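Local coordinates for bifunctional protein PutA (Bradyrhizobium diazoefficiens, PDB 6BSN) that probably oxidizes proline to glutamate in two steps, pairing an FAD-dependent proline dehydrogenase with an NAD-dependent aldehyde dehydrogenase in one chain, at residues F309-Q314 with L338-V343; F391-T396 with E416-H421. The protein carries 1 engineered substitution. All coordinates share one frame; numbering follows the deposited sequence.

Interaction 1: F309-Q314 with L338-V343. With FDA (dihydroflavine-adenine dinucleotide), chain C.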
ATOM      1  N   PHE A 309       8.822 -20.028  59.057  1.00 28.25           N
ATOM      2  CA  PHE A 309       9.412 -18.842  58.446  1.00 27.23           C
ATOM      3  C   PHE A 309       9.469 -19.011  56.944  1.00 25.10           C
ATOM      4  O   PHE A 309       9.786 -20.095  56.447  1.00 30.15           O
ATOM      5  CB  PHE A 309      10.830 -18.576  58.955  1.00 28.20           C
ATOM      6  CG  PHE A 309      11.407 -17.283  58.446  1.00 31.18           C
ATOM      7  CD1 PHE A 309      11.247 -16.111  59.161  1.00 30.51           C
ATOM      8  CD2 PHE A 309      12.104 -17.233  57.249  1.00 35.35           C
ATOM      9  CE1 PHE A 309      11.767 -14.904  58.689  1.00 32.85           C
ATOM     10  CE2 PHE A 309      12.611 -16.017  56.767  1.00 35.64           C
ATOM     11  CZ  PHE A 309      12.440 -14.859  57.501  1.00 34.25           C
ATOM     12  N   GLY A 310       9.211 -17.929  56.214  1.00 24.16           N
ATOM     13  CA  GLY A 310       9.355 -18.041  54.776  1.00 34.67           C
ATOM     14  C   GLY A 310       9.208 -16.730  54.033  1.00 36.57           C
ATOM     15  O   GLY A 310       9.117 -15.654  54.629  1.00 32.92           O
ATOM     16  N   LEU A 311       9.174 -16.847  52.699  1.00 28.68           N
ATOM     17  CA  LEU A 311       9.171 -15.692  51.816  1.00 30.20           C
ATOM     18  C   LEU A 311       8.455 -16.060  50.527  1.00 26.25           C
ATOM     19  O   LEU A 311       8.293 -17.243  50.201  1.00 26.15           O
ATOM     20  CB  LEU A 311      10.592 -15.235  51.509  1.00 27.02           C
ATOM     21  CG  LEU A 311      11.306 -16.011  50.399  1.00 27.64           C
ATOM     22  CD1 LEU A 311      12.577 -15.262  49.982  1.00 27.78           C
ATOM     23  CD2 LEU A 311      11.630 -17.436  50.792  1.00 25.60           C
ATOM     24  N   ALA A 312       8.011 -15.034  49.799  1.00 25.68           N
ATOM     25  CA  ALA A 312       7.496 -15.233  48.447  1.00 26.22           C
ATOM     26  C   ALA A 312       8.600 -14.997  47.419  1.00 29.35           C
ATOM     27  O   ALA A 312       9.473 -14.143  47.607  1.00 32.00           O
ATOM     28  CB  ALA A 312       6.306 -14.322  48.133  1.00 21.06           C
ATOM     29  N   ILE A 313       8.523 -15.758  46.319  1.00 25.82           N
ATOM     30  CA  ILE A 313       9.430 -15.682  45.176  1.00 27.77           C
ATOM     31  C   ILE A 313       8.588 -15.490  43.918  1.00 28.14           C
ATOM     32  O   ILE A 313       7.632 -16.243  43.684  1.00 24.44           O
ATOM     33  CB  ILE A 313      10.283 -16.960  45.050  1.00 22.51           C
ATOM     34  CG1 ILE A 313      11.084 -17.196  46.330  1.00 22.93           C
ATOM     35  CG2 ILE A 313      11.235 -16.861  43.854  1.00 22.67           C
ATOM     36  CD1 ILE A 313      11.833 -18.531  46.334  1.00 26.81           C
ATOM     37  N   GLN A 314       8.959 -14.507  43.091  1.00 26.66           N
ATOM     38  CA  GLN A 314       8.181 -14.107  41.922  1.00 24.77           C
ATOM     39  C   GLN A 314       8.714 -14.804  40.667  1.00 26.60           C
ATOM     40  O   GLN A 314       9.813 -14.495  40.192  1.00 25.92           O
ATOM     41  CB  GLN A 314       8.236 -12.592  41.754  1.00 22.67           C
ATOM     42  CG  GLN A 314       7.681 -11.846  42.941  1.00 23.89           C
ATOM     43  CD  GLN A 314       8.307 -10.488  43.120  1.00 28.60           C
ATOM     44  OE1 GLN A 314       9.524 -10.346  42.997  1.00 26.37           O
ATOM     45  NE2 GLN A 314       7.483  -9.474  43.420  1.00 19.65           N
ATOM     46  N   LEU A 338      11.583 -24.292  55.800  1.00 30.79           N
ATOM     47  CA  LEU A 338      10.971 -23.045  55.367  1.00 33.84           C
ATOM     48  C   LEU A 338       9.712 -23.320  54.555  1.00 34.17           C
ATOM     49  O   LEU A 338       9.622 -24.306  53.812  1.00 33.92           O
ATOM     50  CB  LEU A 338      11.934 -22.221  54.503  1.00 43.52           C
ATOM     51  CG  LEU A 338      13.284 -21.862  55.112  1.00 45.34           C
ATOM     52  CD1 LEU A 338      14.088 -21.107  54.086  1.00 37.88           C
ATOM     53  CD2 LEU A 338      13.100 -21.051  56.381  1.00 46.35           C
ATOM     54  N   MET A 339       8.742 -22.435  54.700  1.00 31.97           N
ATOM     55  CA  MET A 339       7.565 -22.412  53.852  1.00 27.04           C
ATOM     56  C   MET A 339       7.786 -21.300  52.836  1.00 33.76           C
ATOM     57  O   MET A 339       8.046 -20.158  53.221  1.00 35.11           O
ATOM     58  CB  MET A 339       6.310 -22.205  54.698  1.00 30.78           C
ATOM     59  CG  MET A 339       6.108 -23.385  55.691  1.00 31.78           C
ATOM     60  SD  MET A 339       4.818 -23.204  56.947  1.00 34.46           S
ATOM     61  CE  MET A 339       3.332 -23.495  55.978  1.00 32.75           C
ATOM     62  N   VAL A 340       7.758 -21.649  51.548  1.00 33.61           N
ATOM     63  CA  VAL A 340       8.199 -20.767  50.462  1.00 29.90           C
ATOM     64  C   VAL A 340       7.060 -20.616  49.466  1.00 30.77           C
ATOM     65  O   VAL A 340       6.601 -21.608  48.891  1.00 30.57           O
ATOM     66  CB  VAL A 340       9.461 -21.329  49.799  1.00 28.21           C
ATOM     67  CG1 VAL A 340       9.879 -20.532  48.560  1.00 25.46           C
ATOM     68  CG2 VAL A 340      10.547 -21.378  50.840  1.00 24.76           C
ATOM     69  N   ARG A 341       6.605 -19.382  49.262  1.00 31.88           N
ATOM     70  CA  ARG A 341       5.460 -19.098  48.405  1.00 28.53           C
ATOM     71  C   ARG A 341       5.930 -18.722  47.005  1.00 30.62           C
ATOM     72  O   ARG A 341       6.728 -17.794  46.844  1.00 24.28           O
ATOM     73  CB  ARG A 341       4.603 -17.965  48.977  1.00 21.92           C
ATOM     74  CG  ARG A 341       3.419 -17.628  48.071  1.00 25.40           C
ATOM     75  CD  ARG A 341       2.820 -16.242  48.363  1.00 26.21           C
ATOM     76  NE  ARG A 341       2.422 -16.156  49.756  1.00 26.90           N
ATOM     77  CZ  ARG A 341       2.553 -15.070  50.492  1.00 20.95           C
ATOM     78  NH1 ARG A 341       3.057 -13.948  49.981  1.00 22.85           N
ATOM     79  NH2 ARG A 341       2.177 -15.114  51.745  1.00 23.08           N
ATOM     80  N   LEU A 342       5.421 -19.428  45.996  1.00 30.59           N
ATOM     81  CA  LEU A 342       5.713 -19.109  44.599  1.00 30.12           C
ATOM     82  C   LEU A 342       4.527 -18.359  44.009  1.00 27.00           C
ATOM     83  O   LEU A 342       3.412 -18.887  43.991  1.00 28.13           O
ATOM     84  CB  LEU A 342       6.023 -20.365  43.780  1.00 22.63           C
ATOM     85  CG  LEU A 342       6.601 -20.085  42.377  1.00 24.70           C
ATOM     86  CD1 LEU A 342       8.042 -19.486  42.451  1.00 22.69           C
ATOM     87  CD2 LEU A 342       6.538 -21.348  41.507  1.00 27.74           C
ATOM     88  N   VAL A 343       4.765 -17.126  43.550  1.00 23.23           N
ATOM     89  CA  VAL A 343       3.762 -16.315  42.873  1.00 23.50           C
ATOM     90  C   VAL A 343       4.285 -15.965  41.483  1.00 27.06           C
ATOM     91  O   VAL A 343       5.464 -16.137  41.180  1.00 24.30           O
ATOM     92  CB  VAL A 343       3.422 -15.026  43.644  1.00 26.86           C
ATOM     93  CG1 VAL A 343       3.009 -15.338  45.074  1.00 24.93           C
ATOM     94  CG2 VAL A 343       4.638 -14.051  43.597  1.00 23.17           C
TER
HETATM   95  PA  FDA C2001      -2.603 -15.181  35.924  1.00 27.47           P
HETATM   96  O1A FDA C2001      -3.751 -14.587  35.060  1.00 28.61           O
HETATM   97  O2A FDA C2001      -2.130 -16.502  35.680  1.00 23.85           O
HETATM   98  O5B FDA C2001      -1.268 -14.550  35.798  1.00 27.24           O
HETATM   99  C5B FDA C2001      -1.170 -13.132  35.865  1.00 30.82           C
HETATM  100  C4B FDA C2001       0.292 -12.714  36.001  1.00 29.98           C
HETATM  101  O4B FDA C2001       1.030 -12.950  34.833  1.00 29.85           O
HETATM  102  C3B FDA C2001       0.535 -11.267  36.290  1.00 31.94           C
HETATM  103  O3B FDA C2001       0.311 -10.989  37.609  1.00 27.41           O
HETATM  104  C2B FDA C2001       1.954 -11.116  35.918  1.00 30.09           C
HETATM  105  O2B FDA C2001       2.779 -11.517  36.959  1.00 28.59           O
HETATM  106  C1B FDA C2001       2.082 -12.047  34.757  1.00 26.46           C
HETATM  107  N9A FDA C2001       2.037 -11.385  33.464  1.00 31.17           N
HETATM  108  C8A FDA C2001       0.977 -10.718  32.868  1.00 25.31           C
HETATM  109  N7A FDA C2001       1.363 -10.252  31.690  1.00 25.32           N
HETATM  110  C5A FDA C2001       2.695 -10.594  31.467  1.00 25.15           C
HETATM  111  C6A FDA C2001       3.602 -10.387  30.445  1.00 25.98           C
HETATM  112  N6A FDA C2001       3.216  -9.667  29.262  1.00 26.53           N
HETATM  113  N1A FDA C2001       4.852 -10.866  30.538  1.00 26.70           N
HETATM  114  C2A FDA C2001       5.266 -11.546  31.626  1.00 30.01           C
HETATM  115  N3A FDA C2001       4.394 -11.771  32.645  1.00 28.68           N
HETATM  116  C4A FDA C2001       3.140 -11.323  32.595  1.00 26.20           C
HETATM  117  N1  FDA C2001       2.756 -11.020  43.989  1.00 32.42           N
HETATM  118  C2  FDA C2001       4.047 -10.491  44.298  1.00 25.10           C
HETATM  119  O2  FDA C2001       4.715  -9.835  43.294  1.00 33.01           O
HETATM  120  N3  FDA C2001       4.598 -10.648  45.597  1.00 29.24           N
HETATM  121  C4  FDA C2001       3.865 -11.332  46.587  1.00 28.07           C
HETATM  122  O4  FDA C2001       4.371 -11.506  47.849  1.00 30.60           O
HETATM  123  C4X FDA C2001       2.523 -11.889  46.259  1.00 27.55           C
HETATM  124  N5  FDA C2001       1.753 -12.551  47.273  1.00 26.01           N
HETATM  125  C5X FDA C2001       0.545 -13.253  46.866  1.00 29.60           C
HETATM  126  C6  FDA C2001      -0.158 -14.117  47.868  1.00 19.97           C
HETATM  127  C7  FDA C2001      -1.295 -14.853  47.439  1.00 26.40           C
HETATM  128  C7M FDA C2001      -2.012 -15.726  48.434  1.00 24.99           C
HETATM  129  C8  FDA C2001      -1.759 -14.771  46.082  1.00 27.26           C
HETATM  130  C8M FDA C2001      -2.964 -15.540  45.596  1.00 31.60           C
HETATM  131  C9  FDA C2001      -1.089 -13.951  45.149  1.00 29.55           C
HETATM  132  C9A FDA C2001       0.098 -13.178  45.580  1.00 29.08           C
HETATM  133  N10 FDA C2001       0.730 -12.269  44.643  1.00 31.23           N
HETATM  134  C10 FDA C2001       2.008 -11.729  45.001  1.00 30.22           C
HETATM  135  C1' FDA C2001       0.105 -11.864  43.371  1.00 32.05           C
HETATM  136  C2' FDA C2001       0.620 -12.713  42.221  1.00 33.34           C
HETATM  137  O2' FDA C2001       1.957 -12.446  41.989  1.00 32.24           O
HETATM  138  C3' FDA C2001      -0.174 -12.454  40.952  1.00 38.19           C
HETATM  139  O3' FDA C2001      -0.054 -11.119  40.688  1.00 37.95           O
HETATM  140  C4' FDA C2001      -1.671 -12.770  40.992  1.00 38.80           C
HETATM  141  O4' FDA C2001      -1.940 -13.790  41.895  1.00 34.70           O
HETATM  142  C5' FDA C2001      -2.179 -13.199  39.620  1.00 40.88           C
HETATM  143  O5' FDA C2001      -1.415 -14.276  39.111  1.00 38.10           O
HETATM  144  P   FDA C2001      -2.043 -15.696  38.690  1.00 32.95           P
HETATM  145  O1P FDA C2001      -1.131 -16.964  38.711  1.00 42.57           O
HETATM  146  O2P FDA C2001      -3.307 -15.709  39.620  1.00 22.44           O
HETATM  147  O3P FDA C2001      -2.916 -15.237  37.381  1.00 31.76           O
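F309 and M339 begin the backbone pairing of two neighbouring parallel strands, with M339 N bonding to F309 O at 3.1 Å. Further along, R341 N donates to L311 O, I313 N to R341 O at 2.8 Å, and V343 N to I313 O. Glycine suits position 310, because G310 CA passes 2.9 Å from M339 O and a beta carbon would run into that oxygen.

Apolar packing fills the face bearing L311, I313, V340 and L342: I313 CD1 meets V340 CG1 at 3.6 Å, and helix 320-333 touches I313.

The other face serves the flavin. The Q314 side chain, extended beyond CG, is long enough to give a straight NE2 bond to FDA O2 (2.8 Å, 167°), while the small CB of A312 fits 3.4 Å from FDA O4. V343, branched at CB, sets CG1 against the central ring carbons. R341, its CG anti to the backbone N (chi1 178°) and its chain bent beyond, brings one guanidinium face over FDA C6 and NH1 to 3.3 Å from FDA N5; S237 and D280 hold the group. Its positive charge beside N5 and O4 would probably favour electron density there, consistent with a site that stabilises reduced flavin.

Interaction 2: F391-T396 with E416-H421. With FDA (dihydroflavine-adenine dinucleotide), chain C.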
ATOM      1  N   PHE A 391       8.635 -26.391  52.182  1.00 34.88           N
ATOM      2  CA  PHE A 391       7.212 -26.636  52.009  1.00 31.25           C
ATOM      3  C   PHE A 391       6.691 -25.599  51.018  1.00 34.05           C
ATOM      4  O   PHE A 391       6.506 -24.431  51.392  1.00 36.45           O
ATOM      5  CB  PHE A 391       6.486 -26.534  53.352  1.00 30.90           C
ATOM      6  CG  PHE A 391       5.015 -26.821  53.282  1.00 33.01           C
ATOM      7  CD1 PHE A 391       4.100 -25.799  53.028  1.00 29.77           C
ATOM      8  CD2 PHE A 391       4.542 -28.107  53.484  1.00 26.41           C
ATOM      9  CE1 PHE A 391       2.716 -26.063  52.982  1.00 34.61           C
ATOM     10  CE2 PHE A 391       3.166 -28.377  53.430  1.00 37.56           C
ATOM     11  CZ  PHE A 391       2.256 -27.357  53.174  1.00 25.64           C
ATOM     12  N   PRO A 392       6.470 -25.950  49.757  1.00 31.44           N
ATOM     13  CA  PRO A 392       6.109 -24.934  48.765  1.00 29.30           C
ATOM     14  C   PRO A 392       4.643 -24.583  48.875  1.00 24.37           C
ATOM     15  O   PRO A 392       3.809 -25.414  49.230  1.00 30.44           O
ATOM     16  CB  PRO A 392       6.406 -25.612  47.415  1.00 27.98           C
ATOM     17  CG  PRO A 392       7.078 -26.968  47.759  1.00 27.62           C
ATOM     18  CD  PRO A 392       6.644 -27.282  49.157  1.00 31.17           C
ATOM     19  N   GLN A 393       4.344 -23.326  48.558  1.00 25.57           N
ATOM     20  CA  GLN A 393       2.982 -22.793  48.568  1.00 29.90           C
ATOM     21  C   GLN A 393       2.764 -22.135  47.210  1.00 31.55           C
ATOM     22  O   GLN A 393       3.430 -21.146  46.881  1.00 27.26           O
ATOM     23  CB  GLN A 393       2.780 -21.800  49.723  1.00 28.31           C
ATOM     24  CG  GLN A 393       3.263 -22.356  51.073  1.00 29.79           C
ATOM     25  CD  GLN A 393       3.465 -21.268  52.137  1.00 33.12           C
ATOM     26  OE1 GLN A 393       4.277 -20.342  51.975  1.00 32.56           O
ATOM     27  NE2 GLN A 393       2.711 -21.369  53.218  1.00 23.34           N
ATOM     28  N   PHE A 394       1.864 -22.693  46.410  1.00 28.09           N
ATOM     29  CA  PHE A 394       1.663 -22.229  45.038  1.00 30.64           C
ATOM     30  C   PHE A 394       0.474 -21.279  45.055  1.00 30.55           C
ATOM     31  O   PHE A 394      -0.674 -21.712  45.116  1.00 25.55           O
ATOM     32  CB  PHE A 394       1.487 -23.416  44.090  1.00 26.91           C
ATOM     33  CG  PHE A 394       2.667 -24.365  44.112  1.00 31.03           C
ATOM     34  CD1 PHE A 394       3.896 -23.965  43.595  1.00 27.14           C
ATOM     35  CD2 PHE A 394       2.572 -25.624  44.700  1.00 26.84           C
ATOM     36  CE1 PHE A 394       4.993 -24.802  43.644  1.00 27.09           C
ATOM     37  CE2 PHE A 394       3.660 -26.465  44.742  1.00 27.79           C
ATOM     38  CZ  PHE A 394       4.877 -26.057  44.209  1.00 28.94           C
ATOM     39  N   ALA A 395       0.762 -19.974  45.044  1.00 32.24           N
ATOM     40  CA  ALA A 395      -0.260 -18.931  45.113  1.00 31.03           C
ATOM     41  C   ALA A 395      -0.632 -18.517  43.694  1.00 31.93           C
ATOM     42  O   ALA A 395       0.105 -17.779  43.031  1.00 34.02           O
ATOM     43  CB  ALA A 395       0.237 -17.738  45.921  1.00 30.74           C
ATOM     44  N   THR A 396      -1.789 -18.980  43.232  1.00 31.69           N
ATOM     45  CA  THR A 396      -2.278 -18.663  41.896  1.00 23.96           C
ATOM     46  C   THR A 396      -3.772 -18.958  41.836  1.00 22.82           C
ATOM     47  O   THR A 396      -4.265 -19.848  42.531  1.00 24.23           O
ATOM     48  CB  THR A 396      -1.535 -19.480  40.829  1.00 25.73           C
ATOM     49  OG1 THR A 396      -2.132 -19.256  39.546  1.00 25.65           O
ATOM     50  CG2 THR A 396      -1.624 -20.934  41.140  1.00 29.78           C
ATOM     51  N   GLU A 416       1.135 -26.845  49.412  1.00 28.72           N
ATOM     52  CA  GLU A 416      -0.235 -26.351  49.452  1.00 28.91           C
ATOM     53  C   GLU A 416      -0.434 -25.363  48.312  1.00 30.63           C
ATOM     54  O   GLU A 416       0.527 -24.838  47.742  1.00 28.03           O
ATOM     55  CB  GLU A 416      -0.564 -25.669  50.800  1.00 33.01           C
ATOM     56  CG  GLU A 416      -0.029 -24.225  50.855  1.00 23.78           C
ATOM     57  CD  GLU A 416      -0.171 -23.538  52.203  1.00 29.69           C
ATOM     58  OE1 GLU A 416      -0.562 -24.195  53.196  1.00 27.23           O
ATOM     59  OE2 GLU A 416       0.144 -22.326  52.264  1.00 31.07           O
ATOM     60  N   PHE A 417      -1.696 -25.098  47.994  1.00 25.98           N
ATOM     61  CA  PHE A 417      -2.027 -23.960  47.155  1.00 27.70           C
ATOM     62  C   PHE A 417      -2.466 -22.770  48.020  1.00 32.00           C
ATOM     63  O   PHE A 417      -2.764 -22.902  49.214  1.00 25.95           O
ATOM     64  CB  PHE A 417      -3.115 -24.338  46.147  1.00 28.24           C
ATOM     65  CG  PHE A 417      -2.664 -25.335  45.117  1.00 30.73           C
ATOM     66  CD1 PHE A 417      -2.943 -26.687  45.275  1.00 29.66           C
ATOM     67  CD2 PHE A 417      -1.958 -24.917  43.986  1.00 25.53           C
ATOM     68  CE1 PHE A 417      -2.508 -27.616  44.322  1.00 33.69           C
ATOM     69  CE2 PHE A 417      -1.530 -25.825  43.037  1.00 26.51           C
ATOM     70  CZ  PHE A 417      -1.800 -27.170  43.193  1.00 29.54           C
ATOM     71  N   GLN A 418      -2.507 -21.590  47.401  1.00 31.01           N
ATOM     72  CA  GLN A 418      -2.915 -20.381  48.111  1.00 31.72           C
ATOM     73  C   GLN A 418      -3.776 -19.529  47.193  1.00 33.70           C
ATOM     74  O   GLN A 418      -3.606 -19.526  45.970  1.00 21.48           O
ATOM     75  CB  GLN A 418      -1.729 -19.541  48.603  1.00 28.36           C
ATOM     76  CG  GLN A 418      -0.847 -20.224  49.629  1.00 31.07           C
ATOM     77  CD  GLN A 418       0.154 -19.278  50.274  1.00 26.88           C
ATOM     78  OE1 GLN A 418       0.498 -18.222  49.709  1.00 23.84           O
ATOM     79  NE2 GLN A 418       0.640 -19.658  51.465  1.00 24.19           N
ATOM     80  N   ARG A 419      -4.720 -18.823  47.802  1.00 25.83           N
ATOM     81  CA  ARG A 419      -5.573 -17.916  47.072  1.00 25.05           C
ATOM     82  C   ARG A 419      -5.872 -16.714  47.954  1.00 26.09           C
ATOM     83  O   ARG A 419      -5.634 -16.723  49.164  1.00 30.12           O
ATOM     84  CB  ARG A 419      -6.874 -18.605  46.647  1.00 28.04           C
ATOM     85  CG  ARG A 419      -7.752 -19.007  47.847  1.00 31.79           C
ATOM     86  CD  ARG A 419      -9.082 -19.626  47.402  1.00 33.15           C
ATOM     87  NE  ARG A 419     -10.070 -19.586  48.477  1.00 34.90           N
ATOM     88  CZ  ARG A 419     -11.061 -18.701  48.544  1.00 30.20           C
ATOM     89  NH1 ARG A 419     -11.898 -18.731  49.560  1.00 36.91           N
ATOM     90  NH2 ARG A 419     -11.211 -17.787  47.596  1.00 28.39           N
ATOM     91  N   LEU A 420      -6.439 -15.691  47.331  1.00 23.98           N
ATOM     92  CA  LEU A 420      -6.884 -14.488  48.011  1.00 34.23           C
ATOM     93  C   LEU A 420      -8.402 -14.528  48.150  1.00 32.34           C
ATOM     94  O   LEU A 420      -9.105 -14.888  47.201  1.00 30.45           O
ATOM     95  CB  LEU A 420      -6.461 -13.249  47.215  1.00 38.05           C
ATOM     96  CG  LEU A 420      -5.203 -12.578  47.741  1.00 50.15           C
ATOM     97  CD1 LEU A 420      -4.700 -11.528  46.751  1.00 59.12           C
ATOM     98  CD2 LEU A 420      -5.492 -11.973  49.124  1.00 46.14           C
ATOM     99  N   HIS A 421      -8.900 -14.151  49.323  1.00 29.70           N
ATOM    100  CA  HIS A 421     -10.344 -14.141  49.547  1.00 37.72           C
ATOM    101  C   HIS A 421     -11.027 -13.353  48.442  1.00 36.47           C
ATOM    102  O   HIS A 421     -10.557 -12.286  48.052  1.00 34.76           O
ATOM    103  CB  HIS A 421     -10.674 -13.532  50.916  1.00 33.47           C
ATOM    104  CG  HIS A 421     -11.928 -14.072  51.530  1.00 37.29           C
ATOM    105  ND1 HIS A 421     -13.180 -13.838  50.998  1.00 38.82           N
ATOM    106  CD2 HIS A 421     -12.123 -14.856  52.617  1.00 41.32           C
ATOM    107  CE1 HIS A 421     -14.090 -14.450  51.734  1.00 42.47           C
ATOM    108  NE2 HIS A 421     -13.474 -15.078  52.721  1.00 39.78           N
TER
HETATM  109  PA  FDA C2001      -2.603 -15.181  35.924  1.00 27.47           P
HETATM  110  O1A FDA C2001      -3.751 -14.587  35.060  1.00 28.61           O
HETATM  111  O2A FDA C2001      -2.130 -16.502  35.680  1.00 23.85           O
HETATM  112  O5B FDA C2001      -1.268 -14.550  35.798  1.00 27.24           O
HETATM  113  C5B FDA C2001      -1.170 -13.132  35.865  1.00 30.82           C
HETATM  114  C4B FDA C2001       0.292 -12.714  36.001  1.00 29.98           C
HETATM  115  O4B FDA C2001       1.030 -12.950  34.833  1.00 29.85           O
HETATM  116  C3B FDA C2001       0.535 -11.267  36.290  1.00 31.94           C
HETATM  117  O3B FDA C2001       0.311 -10.989  37.609  1.00 27.41           O
HETATM  118  C2B FDA C2001       1.954 -11.116  35.918  1.00 30.09           C
HETATM  119  O2B FDA C2001       2.779 -11.517  36.959  1.00 28.59           O
HETATM  120  C1B FDA C2001       2.082 -12.047  34.757  1.00 26.46           C
HETATM  121  N9A FDA C2001       2.037 -11.385  33.464  1.00 31.17           N
HETATM  122  C8A FDA C2001       0.977 -10.718  32.868  1.00 25.31           C
HETATM  123  N7A FDA C2001       1.363 -10.252  31.690  1.00 25.32           N
HETATM  124  C5A FDA C2001       2.695 -10.594  31.467  1.00 25.15           C
HETATM  125  C6A FDA C2001       3.602 -10.387  30.445  1.00 25.98           C
HETATM  126  N6A FDA C2001       3.216  -9.667  29.262  1.00 26.53           N
HETATM  127  N1A FDA C2001       4.852 -10.866  30.538  1.00 26.70           N
HETATM  128  C2A FDA C2001       5.266 -11.546  31.626  1.00 30.01           C
HETATM  129  N3A FDA C2001       4.394 -11.771  32.645  1.00 28.68           N
HETATM  130  C4A FDA C2001       3.140 -11.323  32.595  1.00 26.20           C
HETATM  131  N1  FDA C2001       2.756 -11.020  43.989  1.00 32.42           N
HETATM  132  C2  FDA C2001       4.047 -10.491  44.298  1.00 25.10           C
HETATM  133  O2  FDA C2001       4.715  -9.835  43.294  1.00 33.01           O
HETATM  134  N3  FDA C2001       4.598 -10.648  45.597  1.00 29.24           N
HETATM  135  C4  FDA C2001       3.865 -11.332  46.587  1.00 28.07           C
HETATM  136  O4  FDA C2001       4.371 -11.506  47.849  1.00 30.60           O
HETATM  137  C4X FDA C2001       2.523 -11.889  46.259  1.00 27.55           C
HETATM  138  N5  FDA C2001       1.753 -12.551  47.273  1.00 26.01           N
HETATM  139  C5X FDA C2001       0.545 -13.253  46.866  1.00 29.60           C
HETATM  140  C6  FDA C2001      -0.158 -14.117  47.868  1.00 19.97           C
HETATM  141  C7  FDA C2001      -1.295 -14.853  47.439  1.00 26.40           C
HETATM  142  C7M FDA C2001      -2.012 -15.726  48.434  1.00 24.99           C
HETATM  143  C8  FDA C2001      -1.759 -14.771  46.082  1.00 27.26           C
HETATM  144  C8M FDA C2001      -2.964 -15.540  45.596  1.00 31.60           C
HETATM  145  C9  FDA C2001      -1.089 -13.951  45.149  1.00 29.55           C
HETATM  146  C9A FDA C2001       0.098 -13.178  45.580  1.00 29.08           C
HETATM  147  N10 FDA C2001       0.730 -12.269  44.643  1.00 31.23           N
HETATM  148  C10 FDA C2001       2.008 -11.729  45.001  1.00 30.22           C
HETATM  149  C1' FDA C2001       0.105 -11.864  43.371  1.00 32.05           C
HETATM  150  C2' FDA C2001       0.620 -12.713  42.221  1.00 33.34           C
HETATM  151  O2' FDA C2001       1.957 -12.446  41.989  1.00 32.24           O
HETATM  152  C3' FDA C2001      -0.174 -12.454  40.952  1.00 38.19           C
HETATM  153  O3' FDA C2001      -0.054 -11.119  40.688  1.00 37.95           O
HETATM  154  C4' FDA C2001      -1.671 -12.770  40.992  1.00 38.80           C
HETATM  155  O4' FDA C2001      -1.940 -13.790  41.895  1.00 34.70           O
HETATM  156  C5' FDA C2001      -2.179 -13.199  39.620  1.00 40.88           C
HETATM  157  O5' FDA C2001      -1.415 -14.276  39.111  1.00 38.10           O
HETATM  158  P   FDA C2001      -2.043 -15.696  38.690  1.00 32.95           P
HETATM  159  O1P FDA C2001      -1.131 -16.964  38.711  1.00 42.57           O
HETATM  160  O2P FDA C2001      -3.307 -15.709  39.620  1.00 22.44           O
HETATM  161  O3P FDA C2001      -2.916 -15.237  37.381  1.00 31.76           O
HETATM  162  O   HOH W   1       3.141 -18.009  52.405  1.00 37.76           O
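The F391 ring meets E416 with its edge: CE1 lies 3.8 Å from E416 OE1, and the carboxylate carbon CD lies in the ring plane at its C-H rim, the two group planes 84° apart. The Q393 amide runs alongside that carboxylate, its plane turned only 26° from it, whereas the Q418 amide crosses the Q393 amide obliquely. The F417 ring brings its edge to F394 O, with CD2 3.8 Å from F394 CB on the sheet face they share, where helix 369-385 touches F394.

E416 OE2 gathers donors. Q418 NE2 gives it a straight bond of 2.8 Å, Q393 NE2 a weak, bent one of 2.9 Å, and R441 a salt bridge. Glutamate suits this buried place because one anionic oxygen can take all three; Q393 NE2 also has N276 as a partner. The two amide nitrogens, both donors, come within 3.2 Å of each other because they share this acceptor, and a water donating to Q393 OE1 and accepting from Q418 NE2 bridges the two glutamines. CG of E416 sits between its backbone N and carbonyl carbon (chi1 80°), which lays the acid alongside the Q393 amide. With an alanine here the carboxylate is gone, so R441 would probably lose this countercharge and the Q418 amide one hold on its rotation.

Along the backbone, E416 N bonds to P392 O, F394 N to E416 O, Q418 N to F394 O, and T396 N weakly to Q418 O. Near the flavin, the small A395 lets its CB rest 3.6 Å from FDA C8, and T396 OG1 donates to the phosphate oxygen FDA O1P at 2.6 Å. Strand 390-395, helix 399-409 and strand 416-420 form a right-handed beta-alpha-beta unit of the proline dehydrogenase TIM barrel, whose C-terminal strand ends line the FAD site.

Interactions 1 and 2, centred about 10 Å apart, are successive parts of one parallel barrel sheet, joined where strand 338-343 adjoins strand 390-395. L342 N lies 2.8 Å from Q393 O, a probable backbone hydrogen bond, and M339 CE packs 3.5 Å from Q393 NE2. The side chains are also coupled: R341 NE approaches Q418 OE1 at 2.8 Å, probably hydrogen-bonded, so the amide that interaction 2 fixes through E416 is likely to steady the arginine lying against the flavin in interaction 1. Both pairs contact the same FDA: 309-314 with 338-343 reaches from the pyrimidine edge across N5 to C6, while 391-396 with 416-421 meets the C7-C8 end and a phosphate.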